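Local coordinates for uncharacterized NTF2-like protein (Cytophaga hutchinsonii ATCC 33406, PDB 3F40) that is of unknown function but adopts the NTF2-like, SnoaL-related fold, a curved sheet wrapped round helices, and assembles as a dimer, at residues L13-A18 and K29-N34; H64-E69 and V73-D78. All coordinates share one frame; numbering follows the deposited sequence. Where two conformers were deposited one is given.

Interaction 1. Residues L13-A18 and K29-N34; sequences LEFIHA and KRLNEN
The N-terminal helix 8-20 of the NTF2-like cone is tied here to the chain that leaves helix 24-29, and the tie is made by Glu-14 and Phe-15 of the helix against Arg-30 and Leu-31. Arg-30 approaches Glu-14 side-on: NH2 lies 2.9 Å from Glu-14 OE1, and NE lies 3.0 Å from the same Glu-14 OE1, so one carboxylate oxygen takes both N-H groups of a salt bridge. That oxygen sits in the guanidinium plane, at its edge, but the carboxylate itself stands nearly upright to it, the two planes being 81° apart. In consequence NH2 comes from above the carboxylate plane, while NE arrives on the anti side, only 22° out of it. Both bonds are bent, as sharing one acceptor between neighbouring nitrogens requires. The bend at chi2 (76°) swings the head of the arginine toward Glu-14, whose side chain it crosses at about a right angle, NE passing 3.5 Å from Glu-14 CB. An arginine suits this place because its flat head can give NE and NH2 to Glu-14 and still offer NH1 to the carbonyl of Ala-26, which holds it from a second direction.

In the SnoaL-like domain the helices pack against a strongly bent sheet, and Phe-15 sends its ring into that interface. There it reaches Leu-31, whose CD2 makes an off-centre CH-pi contact, 4.1 Å from the centroid of the Phe-15 ring; the closest pair is Phe-15 CE1 to Leu-31 CD2 at 3.7 Å. The aliphatic CB of Arg-30 also meets the ring, 4.1 Å from Phe-15 CD1. Phe-15 and Leu-31 both rest on Ile-99 of strand 98-105 and Met-51 of helix 47-57, a greasy setting that suits two large apolar side chains.

Interaction 2. Residues H64-E69 and V73-D78; sequences HKMFEE and VCLIYD
His-64 and Asp-78 meet across the hairpin: the carboxylate lies at the edge of the imidazole ring, its plane turned 73° from it, with Asp-78 OD2 3.0 Å from His-64 CE1. A water joins the pair, 2.7 Å from His-64 ND1 and donating to Asp-78 OD1. An alanine in place of Asp-78 would probably leave this water without its carboxylate partner and the imidazole freer to turn. Beside them the N-H groups of His-64 and Lys-65 both bond to Ile-76 O, a classic beta bulge in the antiparallel hairpin of strands 60-69 and 72-81. Beyond it side chains alternate between the faces. With CG anti to the backbone N (chi1 177°) and the chain extended beyond it, Met-66, a selenomethionine, runs beside Leu-75, its CG 3.6 Å from Leu-75 CD2, and carries CE to Val-73 CG1 at 3.5 Å; flexible and apolar, it fits against helix 8-20. On the other face of the sheet, the edge of the Phe-67 ring meets Ile-76, CE1 to CG1 3.9 Å. This face is covered by the second subunit, whose own Phe-67 packs on Phe-67 and whose Asp-72 forms a salt bridge with Lys-65 NZ.

Helix 8-20 is common ground for the two contacts. Interaction 1 fastens one side of it to the chain after helix 24-29, while the Leu-75 face of interaction 2 lies against it: Leu-13 CD2 is 3.7 Å from Met-66 SE, and Ile-16 CG1 is 3.7 Å from Leu-75 CD1. Both are partly buried, but interaction 1 lies nearer the middle of the chain, pairing a buried aromatic contact with a partly exposed salt bridge between side chains. Interaction 2 is held chiefly by backbone hydrogen bonds along an outer hairpin, with apolar side chains on both faces, one turned to the helix and the other to the second subunit, which interaction 1 does not touch.

Interaction 1. Residues L13-A18 and K29-N34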
ATOM      1  N   LEU A  13       0.444  -3.289 -15.576  1.00  9.25           N
ATOM      2  CA  LEU A  13      -0.584  -2.427 -16.169  1.00 10.24           C
ATOM      3  C   LEU A  13      -1.456  -3.187 -17.161  1.00 10.19           C
ATOM      4  O   LEU A  13      -2.646  -2.882 -17.293  1.00 10.94           O
ATOM      5  CB  LEU A  13       0.052  -1.190 -16.780  1.00 11.89           C
ATOM      6  CG  LEU A  13       0.621  -0.266 -15.718  1.00 13.83           C
ATOM      7  CD1 LEU A  13       1.182   1.019 -16.370  1.00 15.99           C
ATOM      8  CD2 LEU A  13      -0.390   0.102 -14.616  1.00 16.28           C
ATOM      9  N   GLU A  14      -0.858  -4.118 -17.877  1.00 10.46           N
ATOM     10  CA  GLU A  14      -1.637  -4.960 -18.793  1.00 10.75           C
ATOM     11  C   GLU A  14      -2.619  -5.818 -18.024  1.00 11.91           C
ATOM     12  O   GLU A  14      -3.745  -6.025 -18.461  1.00 12.78           O
ATOM     13  CB  GLU A  14      -0.746  -5.858 -19.610  1.00 11.84           C
ATOM     14  CG  GLU A  14       0.068  -5.123 -20.613  1.00 11.69           C
ATOM     15  CD  GLU A  14       1.009  -6.000 -21.351  1.00 16.90           C
ATOM     16  OE1 GLU A  14       1.070  -7.252 -21.010  1.00 15.32           O
ATOM     17  OE2 GLU A  14       1.694  -5.391 -22.222  1.00 15.37           O
ATOM     18  N   PHE A  15      -2.200  -6.337 -16.885  1.00 11.15           N
ATOM     19  CA  PHE A  15      -3.111  -7.149 -16.040  1.00 11.02           C
ATOM     20  C   PHE A  15      -4.293  -6.320 -15.588  1.00 11.56           C
ATOM     21  O   PHE A  15      -5.447  -6.752 -15.685  1.00 12.66           O
ATOM     22  CB  PHE A  15      -2.324  -7.723 -14.834  1.00 11.97           C
ATOM     23  CG  PHE A  15      -3.158  -8.540 -13.888  1.00 11.16           C
ATOM     24  CD1 PHE A  15      -3.627  -9.791 -14.272  1.00 12.71           C
ATOM     25  CD2 PHE A  15      -3.446  -8.102 -12.610  1.00 12.03           C
ATOM     26  CE1 PHE A  15      -4.401 -10.544 -13.419  1.00 12.40           C
ATOM     27  CE2 PHE A  15      -4.205  -8.872 -11.765  1.00 14.27           C
ATOM     28  CZ  PHE A  15      -4.673 -10.094 -12.174  1.00 12.95           C
ATOM     29  N   ILE A  16      -4.021  -5.109 -15.107  1.00 10.82           N
ATOM     30  CA  ILE A  16      -5.088  -4.236 -14.661  1.00 12.27           C
ATOM     31  C   ILE A  16      -5.996  -3.875 -15.841  1.00 12.32           C
ATOM     32  O   ILE A  16      -7.220  -3.881 -15.685  1.00 12.75           O
ATOM     33  CB  ILE A  16      -4.572  -2.962 -13.994  1.00 11.92           C
ATOM     34  CG1 ILE A  16      -3.775  -3.319 -12.751  1.00 12.95           C
ATOM     35  CG2 ILE A  16      -5.706  -2.017 -13.664  1.00 14.39           C
ATOM     36  CD1 ILE A  16      -4.555  -4.061 -11.668  1.00 14.15           C
ATOM     37  N   HIS A  17      -5.413  -3.604 -17.013  1.00 11.59           N
ATOM     38  CA  HIS A  17      -6.237  -3.279 -18.199  1.00 12.21           C
ATOM     39  C   HIS A  17      -7.127  -4.442 -18.601  1.00 12.44           C
ATOM     40  O   HIS A  17      -8.289  -4.240 -18.975  1.00 13.52           O
ATOM     41  CB  HIS A  17      -5.355  -2.882 -19.371  1.00 12.99           C
ATOM     42  CG  HIS A  17      -6.134  -2.491 -20.570  1.00 12.22           C
ATOM     43  ND1 HIS A  17      -6.911  -1.360 -20.594  1.00 16.15           N
ATOM     44  CD2 HIS A  17      -6.277  -3.092 -21.769  1.00 12.54           C
ATOM     45  CE1 HIS A  17      -7.491  -1.271 -21.783  1.00 13.81           C
ATOM     46  NE2 HIS A  17      -7.144  -2.316 -22.501  1.00 13.25           N
ATOM     47  N   ALA A  18      -6.566  -5.638 -18.542  1.00 12.09           N
ATOM     48  CA  ALA A  18      -7.344  -6.829 -18.839  1.00 13.00           C
ATOM     49  C   ALA A  18      -8.527  -6.951 -17.870  1.00 13.22           C
ATOM     50  O   ALA A  18      -9.666  -7.203 -18.272  1.00 13.60           O
ATOM     51  CB  ALA A  18      -6.465  -8.079 -18.843  1.00 12.70           C
ATOM     52  N   LYS A  29      -3.291 -14.749 -18.264  1.00 16.01           N
ATOM     53  CA  LYS A  29      -2.008 -14.992 -18.945  1.00 16.99           C
ATOM     54  C   LYS A  29      -0.816 -14.351 -18.234  1.00 16.53           C
ATOM     55  O   LYS A  29       0.321 -14.781 -18.432  1.00 17.79           O
ATOM     56  CB  LYS A  29      -2.034 -14.526 -20.425  1.00 18.49           C
ATOM     57  CG  LYS A  29      -2.759 -15.491 -21.343  1.00 22.45           C
ATOM     58  CD  LYS A  29      -2.781 -14.944 -22.768  1.00 25.20           C
ATOM     59  N   ARG A  30      -1.095 -13.296 -17.487  1.00 15.32           N
ATOM     60  CA  ARG A  30      -0.048 -12.479 -16.834  1.00 14.39           C
ATOM     61  C   ARG A  30       0.339 -13.126 -15.475  1.00 13.65           C
ATOM     62  O   ARG A  30       1.309 -12.701 -14.859  1.00 13.51           O
ATOM     63  CB  ARG A  30      -0.469 -11.001 -16.641  1.00 15.30           C
ATOM     64  CG  ARG A  30      -0.222 -10.029 -17.836  1.00 17.58           C
ATOM     65  CD  ARG A  30      -1.176 -10.181 -18.919  1.00 18.50           C
ATOM     66  NE  ARG A  30      -0.809  -9.376 -20.081  1.00 16.30           N
ATOM     67  CZ  ARG A  30      -1.420  -9.524 -21.240  1.00 16.71           C
ATOM     68  NH1 ARG A  30      -2.378 -10.423 -21.359  1.00 18.27           N
ATOM     69  NH2 ARG A  30      -1.062  -8.798 -22.288  1.00 17.50           N
ATOM     70  N   LEU A  31      -0.396 -14.147 -15.053  1.00 12.46           N
ATOM     71  CA  LEU A  31      -0.182 -14.775 -13.732  1.00 12.08           C
ATOM     72  C   LEU A  31       0.544 -16.093 -13.836  1.00 12.39           C
ATOM     73  O   LEU A  31       0.264 -16.925 -14.738  1.00 13.91           O
ATOM     74  CB  LEU A  31      -1.525 -15.032 -13.053  1.00 11.42           C
ATOM     75  CG  LEU A  31      -2.460 -13.842 -12.843  1.00 11.19           C
ATOM     76  CD1 LEU A  31      -3.644 -14.261 -12.008  1.00 12.06           C
ATOM     77  CD2 LEU A  31      -1.697 -12.713 -12.188  1.00 10.93           C
ATOM     78  N   ASN A  32       1.425 -16.341 -12.891  1.00 12.27           N
ATOM     79  CA  ASN A  32       2.011 -17.653 -12.721  1.00 12.71           C
ATOM     80  C   ASN A  32       0.916 -18.651 -12.320  1.00 12.57           C
ATOM     81  O   ASN A  32      -0.042 -18.303 -11.589  1.00 12.38           O
ATOM     82  CB  ASN A  32       3.124 -17.635 -11.682  1.00 13.11           C
ATOM     83  CG  ASN A  32       3.661 -18.993 -11.387  1.00 15.47           C
ATOM     84  OD1 ASN A  32       3.381 -19.571 -10.337  1.00 17.19           O
ATOM     85  ND2 ASN A  32       4.460 -19.518 -12.298  1.00 17.57           N
ATOM     86  N   GLU A  33       1.131 -19.904 -12.711  0.50 13.87           N
ATOM     87  CA  GLU A  33       0.171 -20.962 -12.430  0.50 13.62           C
ATOM     88  C   GLU A  33      -0.177 -21.031 -10.954  0.50 13.30           C
ATOM     89  O   GLU A  33      -1.335 -21.224 -10.588  0.50 14.33           O
ATOM     90  CB  GLU A  33       0.713 -22.325 -12.915  0.50 14.50           C
ATOM     91  CG  GLU A  33      -0.181 -23.496 -12.567  0.50 15.79           C
ATOM     92  CD  GLU A  33       0.032 -24.700 -13.461  0.50 18.08           C
ATOM     93  OE1 GLU A  33      -0.047 -24.541 -14.696  0.50 24.21           O
ATOM     94  OE2 GLU A  33       0.241 -25.802 -12.919  0.50 23.65           O
ATOM     95  N   ASN A  34       0.856 -20.857 -10.143  1.00 13.15           N
ATOM     96  CA  ASN A  34       0.815 -21.012  -8.680  1.00 13.78           C
ATOM     97  C   ASN A  34       0.779 -19.655  -7.947  1.00 12.42           C
ATOM     98  O   ASN A  34       1.140 -19.535  -6.791  1.00 13.48           O
ATOM     99  CB  ASN A  34       2.000 -21.844  -8.195  1.00 15.22           C
ATOM    100  CG  ASN A  34       2.012 -23.201  -8.798  1.00 18.50           C
ATOM    101  OD1 ASN A  34       3.001 -23.613  -9.392  1.00 24.60           O
ATOM    102  ND2 ASN A  34       0.923 -23.905  -8.650  1.00 19.89           N
TER

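Interaction 2. Residues H64-E69 and V73-D78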
ATOM      1  N   HIS A  64      -3.996   5.422  -9.372  1.00 13.20           N
ATOM      2  CA  HIS A  64      -3.569   6.790  -9.046  1.00 14.30           C
ATOM      3  C   HIS A  64      -2.066   6.937  -8.985  1.00 13.87           C
ATOM      4  O   HIS A  64      -1.526   7.975  -9.347  1.00 16.22           O
ATOM      5  CB  HIS A  64      -4.192   7.238  -7.740  1.00 14.13           C
ATOM      6  CG  HIS A  64      -5.663   7.423  -7.859  1.00 18.22           C
ATOM      7  ND1 HIS A  64      -6.579   6.713  -7.123  1.00 20.33           N
ATOM      8  CD2 HIS A  64      -6.374   8.224  -8.683  1.00 19.98           C
ATOM      9  CE1 HIS A  64      -7.797   7.090  -7.471  1.00 19.39           C
ATOM     10  NE2 HIS A  64      -7.699   7.998  -8.423  1.00 22.81           N
ATOM     11  N   LYS A  65      -1.374   5.913  -8.511  1.00 13.68           N
ATOM     12  CA  LYS A  65       0.094   5.938  -8.382  1.00 14.02           C
ATOM     13  C   LYS A  65       0.632   4.561  -8.588  1.00 12.82           C
ATOM     14  O   LYS A  65      -0.021   3.571  -8.256  1.00 12.09           O
ATOM     15  CB  LYS A  65       0.524   6.443  -7.007  1.00 16.20           C
ATOM     16  CG  LYS A  65       0.068   7.839  -6.701  1.00 19.10           C
ATOM     17  CD  LYS A  65       0.395   8.223  -5.278  1.00 22.01           C
ATOM     18  CE  LYS A  65      -0.221   9.580  -4.880  1.00 24.02           C
ATOM     19  NZ  LYS A  65       0.401  10.765  -5.518  1.00 24.23           N
HETATM   20  N   MSE A  66       1.820   4.506  -9.162  1.00 12.89           N
HETATM   21  CA  MSE A  66       2.515   3.257  -9.387  1.00 12.59           C
HETATM   22  C   MSE A  66       3.951   3.416  -8.956  1.00 11.93           C
HETATM   23  O   MSE A  66       4.621   4.411  -9.302  1.00 14.13           O
HETATM   24  CB  MSE A  66       2.441   2.900 -10.857  1.00 14.23           C
HETATM   25  CG  MSE A  66       3.195   1.655 -11.229  1.00 15.14           C
HETATM   26 SE   MSE A  66       2.797   1.187 -13.013  0.75 27.09          SE
HETATM   27  CE  MSE A  66       3.238  -0.587 -12.869  1.00 17.26           C
ATOM     28  N   PHE A  67       4.416   2.417  -8.230  1.00  9.84           N
ATOM     29  CA  PHE A  67       5.776   2.329  -7.767  1.00 10.62           C
ATOM     30  C   PHE A  67       6.396   1.018  -8.194  1.00 10.52           C
ATOM     31  O   PHE A  67       5.717   0.013  -8.310  1.00  9.81           O
ATOM     32  CB  PHE A  67       5.876   2.351  -6.225  1.00 11.42           C
ATOM     33  CG  PHE A  67       5.230   3.520  -5.584  1.00 10.49           C
ATOM     34  CD1 PHE A  67       3.895   3.525  -5.271  1.00 10.92           C
ATOM     35  CD2 PHE A  67       6.004   4.609  -5.194  1.00 12.06           C
ATOM     36  CE1 PHE A  67       3.322   4.607  -4.636  1.00 11.20           C
ATOM     37  CE2 PHE A  67       5.430   5.698  -4.558  1.00 12.41           C
ATOM     38  CZ  PHE A  67       4.079   5.695  -4.301  1.00 11.62           C
ATOM     39  N   GLU A  68       7.708   1.024  -8.423  0.50 11.16           N
ATOM     40  CA  GLU A  68       8.460  -0.222  -8.668  0.50 11.60           C
ATOM     41  C   GLU A  68       9.778  -0.199  -7.913  0.50 10.54           C
ATOM     42  O   GLU A  68      10.451   0.825  -7.816  0.50 13.54           O
ATOM     43  CB  GLU A  68       8.793  -0.502 -10.154  0.50 12.85           C
ATOM     44  CG  GLU A  68       9.356  -1.950 -10.368  0.50 13.12           C
ATOM     45  CD  GLU A  68       9.471  -2.370 -11.836  0.50 15.31           C
ATOM     46  OE1 GLU A  68      10.001  -1.601 -12.645  0.50 13.94           O
ATOM     47  OE2 GLU A  68       9.017  -3.485 -12.180  0.50 17.04           O
ATOM     48  N   GLU A  69      10.125  -1.364  -7.387  1.00 12.89           N
ATOM     49  CA  GLU A  69      11.411  -1.568  -6.704  1.00 15.62           C
ATOM     50  C   GLU A  69      11.745  -3.037  -6.898  1.00 16.66           C
ATOM     51  O   GLU A  69      11.088  -3.904  -6.368  1.00 16.86           O
ATOM     52  CB  GLU A  69      11.303  -1.193  -5.232  1.00 17.22           C
ATOM     53  CG  GLU A  69      12.608  -1.193  -4.465  1.00 22.48           C
ATOM     54  CD  GLU A  69      13.548  -0.163  -5.029  1.00 22.04           C
ATOM     55  OE1 GLU A  69      13.183   1.034  -5.062  1.00 30.07           O
ATOM     56  OE2 GLU A  69      14.649  -0.556  -5.439  1.00 38.92           O
ATOM     57  N   VAL A  73       6.029  -4.371  -7.594  1.00  9.13           N
ATOM     58  CA  VAL A  73       5.265  -3.218  -8.038  1.00  9.12           C
ATOM     59  C   VAL A  73       4.162  -2.954  -7.038  1.00  8.44           C
ATOM     60  O   VAL A  73       3.473  -3.870  -6.614  1.00  9.90           O
ATOM     61  CB  VAL A  73       4.680  -3.428  -9.476  1.00  9.87           C
ATOM     62  CG1 VAL A  73       3.663  -2.322  -9.834  1.00 11.39           C
ATOM     63  CG2 VAL A  73       5.814  -3.512 -10.484  1.00 11.59           C
ATOM     64  N   CYS A  74       4.017  -1.704  -6.623  0.50  8.30           N
ATOM     65  CA  CYS A  74       2.911  -1.334  -5.745  0.50  8.02           C
ATOM     66  C   CYS A  74       2.030  -0.276  -6.386  0.50  8.36           C
ATOM     67  O   CYS A  74       2.493   0.799  -6.758  0.50  8.90           O
ATOM     68  CB  CYS A  74       3.422  -0.853  -4.380  0.50  8.97           C
ATOM     69  SG  CYS A  74       2.128  -0.881  -3.106  0.50 10.71           S
ATOM     70  N   LEU A  75       0.746  -0.596  -6.474  1.00  8.49           N
ATOM     71  CA  LEU A  75      -0.249   0.303  -7.029  1.00  8.95           C
ATOM     72  C   LEU A  75      -1.092   0.905  -5.928  1.00  8.78           C
ATOM     73  O   LEU A  75      -1.512   0.217  -5.007  1.00 10.82           O
ATOM     74  CB  LEU A  75      -1.202  -0.419  -7.996  1.00  9.16           C
ATOM     75  CG  LEU A  75      -0.548  -1.131  -9.190  1.00  9.71           C
ATOM     76  CD1 LEU A  75      -1.633  -1.778 -10.099  1.00 11.71           C
ATOM     77  CD2 LEU A  75       0.334  -0.230  -9.993  1.00 11.83           C
ATOM     78  N   ILE A  76      -1.351   2.201  -6.035  1.00  8.73           N
ATOM     79  CA  ILE A  76      -2.325   2.905  -5.245  1.00 10.00           C
ATOM     80  C   ILE A  76      -3.511   3.102  -6.172  1.00  9.75           C
ATOM     81  O   ILE A  76      -3.418   3.762  -7.200  1.00 10.59           O
ATOM     82  CB  ILE A  76      -1.794   4.270  -4.775  1.00 10.99           C
ATOM     83  CG1 ILE A  76      -0.517   4.111  -3.950  1.00 11.06           C
ATOM     84  CG2 ILE A  76      -2.835   5.043  -3.984  1.00 13.19           C
ATOM     85  CD1 ILE A  76      -0.661   3.273  -2.693  1.00 12.17           C
ATOM     86  N   TYR A  77      -4.621   2.469  -5.823  1.00  9.53           N
ATOM     87  CA  TYR A  77      -5.767   2.464  -6.694  1.00  9.77           C
ATOM     88  C   TYR A  77      -7.087   2.408  -5.947  1.00 10.74           C
ATOM     89  O   TYR A  77      -7.183   1.934  -4.823  1.00 11.13           O
ATOM     90  CB  TYR A  77      -5.668   1.336  -7.730  1.00 10.70           C
ATOM     91  CG  TYR A  77      -5.352  -0.112  -7.298  1.00 10.69           C
ATOM     92  CD1 TYR A  77      -5.450  -0.556  -5.995  1.00 10.30           C
ATOM     93  CD2 TYR A  77      -4.999  -1.033  -8.259  1.00 10.13           C
ATOM     94  CE1 TYR A  77      -5.140  -1.880  -5.659  1.00 10.58           C
ATOM     95  CE2 TYR A  77      -4.704  -2.346  -7.967  1.00 10.16           C
ATOM     96  CZ  TYR A  77      -4.772  -2.774  -6.659  1.00  9.43           C
ATOM     97  OH  TYR A  77      -4.479  -4.102  -6.354  1.00 10.80           O
ATOM     98  N   ASP A  78      -8.122   2.912  -6.624  1.00 12.07           N
ATOM     99  CA  ASP A  78      -9.489   2.787  -6.138  1.00 12.85           C
ATOM    100  C   ASP A  78     -10.050   1.536  -6.800  1.00 12.84           C
ATOM    101  O   ASP A  78      -9.915   1.349  -8.031  1.00 15.23           O
ATOM    102  CB  ASP A  78     -10.327   4.008  -6.474  1.00 13.43           C
ATOM    103  CG  ASP A  78      -9.949   5.221  -5.671  1.00 15.02           C
ATOM    104  OD1 ASP A  78      -9.306   5.113  -4.614  1.00 17.33           O
ATOM    105  OD2 ASP A  78     -10.346   6.317  -6.100  1.00 21.21           O
TER
HETATM  106  O   HOH W   1      -6.634   5.256  -4.803  1.00 25.71           O